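Local coordinates for cell surface protein (Faecalibacterium prausnitzii A2-165, PDB 4GT6) that is of unknown function but, as a leucine-rich-repeat fragment of a larger extracellular bacterial cell surface protein, probably takes part in protein binding, at residues Tyr14-Ile26 and Pro39-Lys53. Numbering follows the deposited sequence.
With EDO (1,2-ethanediol), chain O; EDO (1,2-ethanediol), chain Q.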
# COMPACT_ATOMS: atom_id res chain seq x y z
N TYR A 14 -34.52 4.58 9.87
CA TYR A 14 -33.91 4.04 8.68
C TYR A 14 -34.82 4.12 7.47
O TYR A 14 -36.02 3.89 7.56
CB TYR A 14 -33.53 2.55 8.93
CG TYR A 14 -32.38 2.40 9.90
CD1 TYR A 14 -31.06 2.42 9.45
CD2 TYR A 14 -32.60 2.27 11.27
CE1 TYR A 14 -30.00 2.31 10.34
CE2 TYR A 14 -31.54 2.17 12.17
CZ TYR A 14 -30.24 2.17 11.69
OH TYR A 14 -29.18 2.09 12.56
N GLN A 15 -34.23 4.44 6.34
CA GLN A 15 -34.89 4.37 5.05
C GLN A 15 -34.31 3.18 4.31
O GLN A 15 -33.15 2.81 4.54
CB GLN A 15 -34.71 5.64 4.23
CG GLN A 15 -35.33 6.87 4.91
CD GLN A 15 -35.18 8.11 4.08
OE1 GLN A 15 -34.64 8.10 2.96
NE2 GLN A 15 -35.66 9.22 4.63
N PHE A 16 -35.09 2.61 3.41
CA PHE A 16 -34.67 1.41 2.71
C PHE A 16 -35.38 1.27 1.38
O PHE A 16 -36.44 1.87 1.15
CB PHE A 16 -34.95 0.15 3.59
CG PHE A 16 -36.41 -0.06 3.92
CD1 PHE A 16 -36.99 0.57 5.02
CD2 PHE A 16 -37.22 -0.86 3.12
CE1 PHE A 16 -38.36 0.41 5.31
CE2 PHE A 16 -38.59 -1.03 3.41
CZ PHE A 16 -39.14 -0.42 4.52
N ILE A 17 -34.80 0.44 0.53
CA ILE A 17 -35.37 0.06 -0.76
C ILE A 17 -35.62 -1.46 -0.72
O ILE A 17 -35.03 -2.16 0.12
CB ILE A 17 -34.50 0.50 -1.97
CG1 ILE A 17 -33.10 -0.18 -1.96
CG2 ILE A 17 -34.42 2.04 -2.05
CD1 ILE A 17 -32.29 -0.09 -3.26
N LEU A 18 -36.47 -1.95 -1.62
CA LEU A 18 -36.81 -3.37 -1.69
C LEU A 18 -36.02 -4.03 -2.79
O LEU A 18 -35.92 -3.51 -3.91
CB LEU A 18 -38.33 -3.55 -1.89
CG LEU A 18 -39.22 -2.78 -0.89
CD1 LEU A 18 -40.71 -2.91 -1.25
CD2 LEU A 18 -38.97 -3.22 0.56
N ASN A 19 -35.43 -5.20 -2.47
CA ASN A 19 -34.63 -6.01 -3.38
C ASN A 19 -35.50 -7.04 -4.10
O ASN A 19 -36.58 -7.39 -3.61
CB ASN A 19 -33.52 -6.69 -2.59
CG ASN A 19 -32.63 -5.68 -1.89
OD1 ASN A 19 -32.39 -4.59 -2.41
ND2 ASN A 19 -32.18 -6.00 -0.70
N ALA A 20 -35.01 -7.55 -5.25
CA ALA A 20 -35.70 -8.55 -6.08
C ALA A 20 -35.96 -9.88 -5.33
O ALA A 20 -36.85 -10.62 -5.74
CB ALA A 20 -34.89 -8.82 -7.34
N ASP A 21 -35.16 -10.19 -4.28
CA ASP A 21 -35.31 -11.46 -3.53
C ASP A 21 -36.14 -11.25 -2.25
O ASP A 21 -36.06 -12.07 -1.33
CB ASP A 21 -33.93 -12.05 -3.19
CG ASP A 21 -33.11 -11.23 -2.21
OD1 ASP A 21 -33.49 -10.07 -1.95
OD2 ASP A 21 -32.08 -11.75 -1.72
N ASN A 22 -36.93 -10.16 -2.18
CA ASN A 22 -37.80 -9.85 -1.02
C ASN A 22 -37.02 -9.59 0.29
O ASN A 22 -37.55 -9.82 1.38
CB ASN A 22 -38.86 -10.95 -0.81
CG ASN A 22 -39.91 -10.90 -1.87
OD1 ASN A 22 -40.16 -9.85 -2.48
ND2 ASN A 22 -40.54 -12.03 -2.11
N THR A 23 -35.83 -9.03 0.17
CA THR A 23 -35.05 -8.50 1.29
C THR A 23 -35.07 -6.98 1.12
O THR A 23 -35.56 -6.49 0.10
CB THR A 23 -33.63 -9.06 1.35
OG1 THR A 23 -32.93 -8.67 0.16
CG2 THR A 23 -33.59 -10.58 1.59
N ALA A 24 -34.50 -6.25 2.09
CA ALA A 24 -34.38 -4.81 2.01
C ALA A 24 -32.93 -4.39 2.12
O ALA A 24 -32.11 -5.07 2.74
CB ALA A 24 -35.18 -4.15 3.13
N THR A 25 -32.62 -3.23 1.53
CA THR A 25 -31.32 -2.59 1.65
C THR A 25 -31.53 -1.29 2.38
O THR A 25 -32.35 -0.49 1.92
CB THR A 25 -30.69 -2.36 0.27
OG1 THR A 25 -30.43 -3.63 -0.34
CG2 THR A 25 -29.38 -1.48 0.34
N ILE A 26 -30.79 -1.06 3.48
CA ILE A 26 -30.82 0.24 4.20
C ILE A 26 -30.16 1.28 3.31
O ILE A 26 -29.04 1.06 2.87
CB ILE A 26 -30.09 0.16 5.58
CG1 ILE A 26 -30.73 -0.87 6.54
CG2 ILE A 26 -29.95 1.57 6.22
CD1 ILE A 26 -32.19 -0.73 6.81
N PRO A 39 -31.20 -2.56 11.87
CA PRO A 39 -32.35 -3.45 12.06
C PRO A 39 -32.21 -4.76 11.26
O PRO A 39 -31.63 -4.74 10.18
CB PRO A 39 -33.54 -2.61 11.56
CG PRO A 39 -32.94 -1.67 10.57
CD PRO A 39 -31.59 -1.32 11.16
N ALA A 40 -32.66 -5.87 11.84
CA ALA A 40 -32.65 -7.19 11.18
C ALA A 40 -33.81 -7.29 10.18
O ALA A 40 -33.76 -8.08 9.23
CB ALA A 40 -32.76 -8.29 12.22
N GLN A 41 -34.87 -6.53 10.45
CA GLN A 41 -36.06 -6.53 9.61
C GLN A 41 -36.70 -5.13 9.56
O GLN A 41 -36.58 -4.36 10.52
CB GLN A 41 -37.10 -7.58 10.08
CG GLN A 41 -37.68 -7.37 11.48
CD GLN A 41 -38.81 -8.34 11.82
OE1 GLN A 41 -38.75 -9.55 11.54
NE2 GLN A 41 -39.86 -7.81 12.43
N VAL A 42 -37.33 -4.82 8.43
CA VAL A 42 -38.09 -3.58 8.21
C VAL A 42 -39.47 -3.97 7.68
O VAL A 42 -39.62 -5.03 7.05
CB VAL A 42 -37.38 -2.54 7.29
CG1 VAL A 42 -36.13 -1.96 7.96
CG2 VAL A 42 -37.04 -3.14 5.92
N THR A 43 -40.45 -3.12 7.93
CA THR A 43 -41.82 -3.36 7.49
C THR A 43 -42.24 -2.33 6.45
O THR A 43 -41.93 -1.14 6.59
CB THR A 43 -42.78 -3.37 8.70
OG1 THR A 43 -42.35 -4.39 9.60
CG2 THR A 43 -44.25 -3.63 8.30
N HIS A 44 -42.93 -2.80 5.40
CA HIS A 44 -43.56 -1.96 4.40
C HIS A 44 -44.87 -2.61 3.94
O HIS A 44 -44.87 -3.75 3.46
CB HIS A 44 -42.66 -1.62 3.20
CG HIS A 44 -43.36 -0.68 2.26
ND1 HIS A 44 -43.78 -1.10 1.01
CD2 HIS A 44 -43.82 0.57 2.48
CE1 HIS A 44 -44.42 -0.07 0.49
NE2 HIS A 44 -44.48 0.96 1.34
N GLY A 45 -45.97 -1.90 4.13
CA GLY A 45 -47.29 -2.41 3.77
C GLY A 45 -47.65 -3.66 4.55
O GLY A 45 -47.53 -3.68 5.78
N ALA A 46 -47.99 -4.73 3.82
CA ALA A 46 -48.38 -6.03 4.39
C ALA A 46 -47.19 -6.96 4.65
O ALA A 46 -47.41 -8.07 5.14
CB ALA A 46 -49.35 -6.72 3.43
N TYR A 47 -45.95 -6.54 4.33
CA TYR A 47 -44.81 -7.46 4.44
C TYR A 47 -43.66 -6.98 5.30
O TYR A 47 -43.41 -5.78 5.45
CB TYR A 47 -44.24 -7.81 3.04
CG TYR A 47 -45.28 -8.37 2.08
CD1 TYR A 47 -45.66 -9.71 2.13
CD2 TYR A 47 -45.86 -7.57 1.10
CE1 TYR A 47 -46.62 -10.23 1.25
CE2 TYR A 47 -46.83 -8.07 0.22
CZ TYR A 47 -47.20 -9.40 0.29
OH TYR A 47 -48.15 -9.88 -0.58
N ILE A 48 -42.95 -7.95 5.85
CA ILE A 48 -41.72 -7.81 6.64
C ILE A 48 -40.56 -8.22 5.74
O ILE A 48 -40.63 -9.26 5.08
CB ILE A 48 -41.82 -8.66 7.94
CG1 ILE A 48 -42.91 -8.07 8.89
CG2 ILE A 48 -40.46 -8.76 8.66
CD1 ILE A 48 -43.35 -8.97 10.07
N TYR A 49 -39.50 -7.41 5.71
CA TYR A 49 -38.34 -7.65 4.89
C TYR A 49 -37.12 -7.83 5.74
O TYR A 49 -36.75 -6.89 6.43
CB TYR A 49 -38.10 -6.47 3.91
CG TYR A 49 -39.23 -6.28 2.93
CD1 TYR A 49 -40.37 -5.55 3.28
CD2 TYR A 49 -39.17 -6.83 1.66
CE1 TYR A 49 -41.44 -5.42 2.39
CE2 TYR A 49 -40.23 -6.71 0.76
CZ TYR A 49 -41.35 -5.97 1.13
OH TYR A 49 -42.40 -5.85 0.25
N PRO A 50 -36.39 -8.95 5.65
CA PRO A 50 -35.07 -9.01 6.31
C PRO A 50 -34.12 -8.01 5.66
O PRO A 50 -34.19 -7.80 4.44
CB PRO A 50 -34.59 -10.46 6.04
CG PRO A 50 -35.81 -11.19 5.58
CD PRO A 50 -36.64 -10.17 4.85
N VAL A 51 -33.22 -7.39 6.44
CA VAL A 51 -32.24 -6.44 5.90
C VAL A 51 -30.99 -7.22 5.45
O VAL A 51 -30.24 -7.72 6.29
CB VAL A 51 -31.92 -5.34 6.93
CG1 VAL A 51 -30.76 -4.46 6.48
CG2 VAL A 51 -33.17 -4.50 7.21
N SER A 52 -30.75 -7.30 4.13
CA SER A 52 -29.63 -8.07 3.57
C SER A 52 -28.42 -7.19 3.25
O SER A 52 -27.33 -7.72 3.01
CB SER A 52 -30.06 -8.81 2.30
OG SER A 52 -30.44 -7.86 1.32
N LYS A 53 -28.61 -5.86 3.23
CA LYS A 53 -27.50 -5.00 2.83
C LYS A 53 -27.54 -3.64 3.50
O LYS A 53 -28.61 -3.05 3.68
CB LYS A 53 -27.52 -4.81 1.28
CG LYS A 53 -26.47 -3.83 0.74
CD LYS A 53 -26.48 -3.78 -0.80
CE LYS A 53 -25.44 -2.80 -1.35
NZ LYS A 53 -25.61 -2.70 -2.83
C1 EDO O . -46.85 -7.75 9.46
O1 EDO O . -46.29 -8.48 8.38
C2 EDO O . -46.74 -6.23 9.18
O2 EDO O . -47.41 -5.91 7.97
C1 EDO Q . -43.82 0.36 10.41
O1 EDO Q . -43.06 1.34 11.10
C2 EDO Q . -43.94 0.77 8.92
O2 EDO Q . -42.64 0.85 8.35
O HOH W 1 -40.04 -10.36 2.56
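Phe16 and Val42 reach toward each other from facing strands of two beta-hairpins. From CB the Phe16 side chain turns between its own backbone N and carbonyl carbon (chi1 62°), which swings the ring beneath Val42 CG2. That methyl lies over the ring centre, 3.5 Å from the Phe16 centroid, a CH-pi contact. CD1 and CE1 also lean on Val42 CB, CD2 and CE2 lie 3.6 Å from Val42 CG2, and CE2 nears His44 CB. CZ at the far rim meets Thr43 O at 3.5 Å and His44 CB in the ring plane. A flat, wide ring suits this place, and an alanine here would probably leave Val42 CG2 without its aromatic floor and open a gap beside His44. Ala24 is small enough for its CB to fit 3.5 Å from Val42 CG2. Two more CH-pi contacts follow: Leu18's branching lays CD2 over the Tyr49 ring, and Pro39's rigid ring holds CD against a Tyr14 face.

Strands 24-29 and 47-54 run parallel: Ala24 N donates a hydrogen bond to Pro50 O (2.8 Å), as do Ser52 N to Ala24 O and Ile26 N to Lys53 O, with a beta bulge between Ala24 and Thr25. A nearly straight hydrogen bond (171°) from Asn19 ND2 to Thr23 OG1 braces the turn Asn19-Asn22. Strand 9-11 flanks strand 14-18, and strand 47-54 pairs onward with strand 77-78, consistent with the hairpins capping the N-terminal end of the leucine-rich-repeat solenoid.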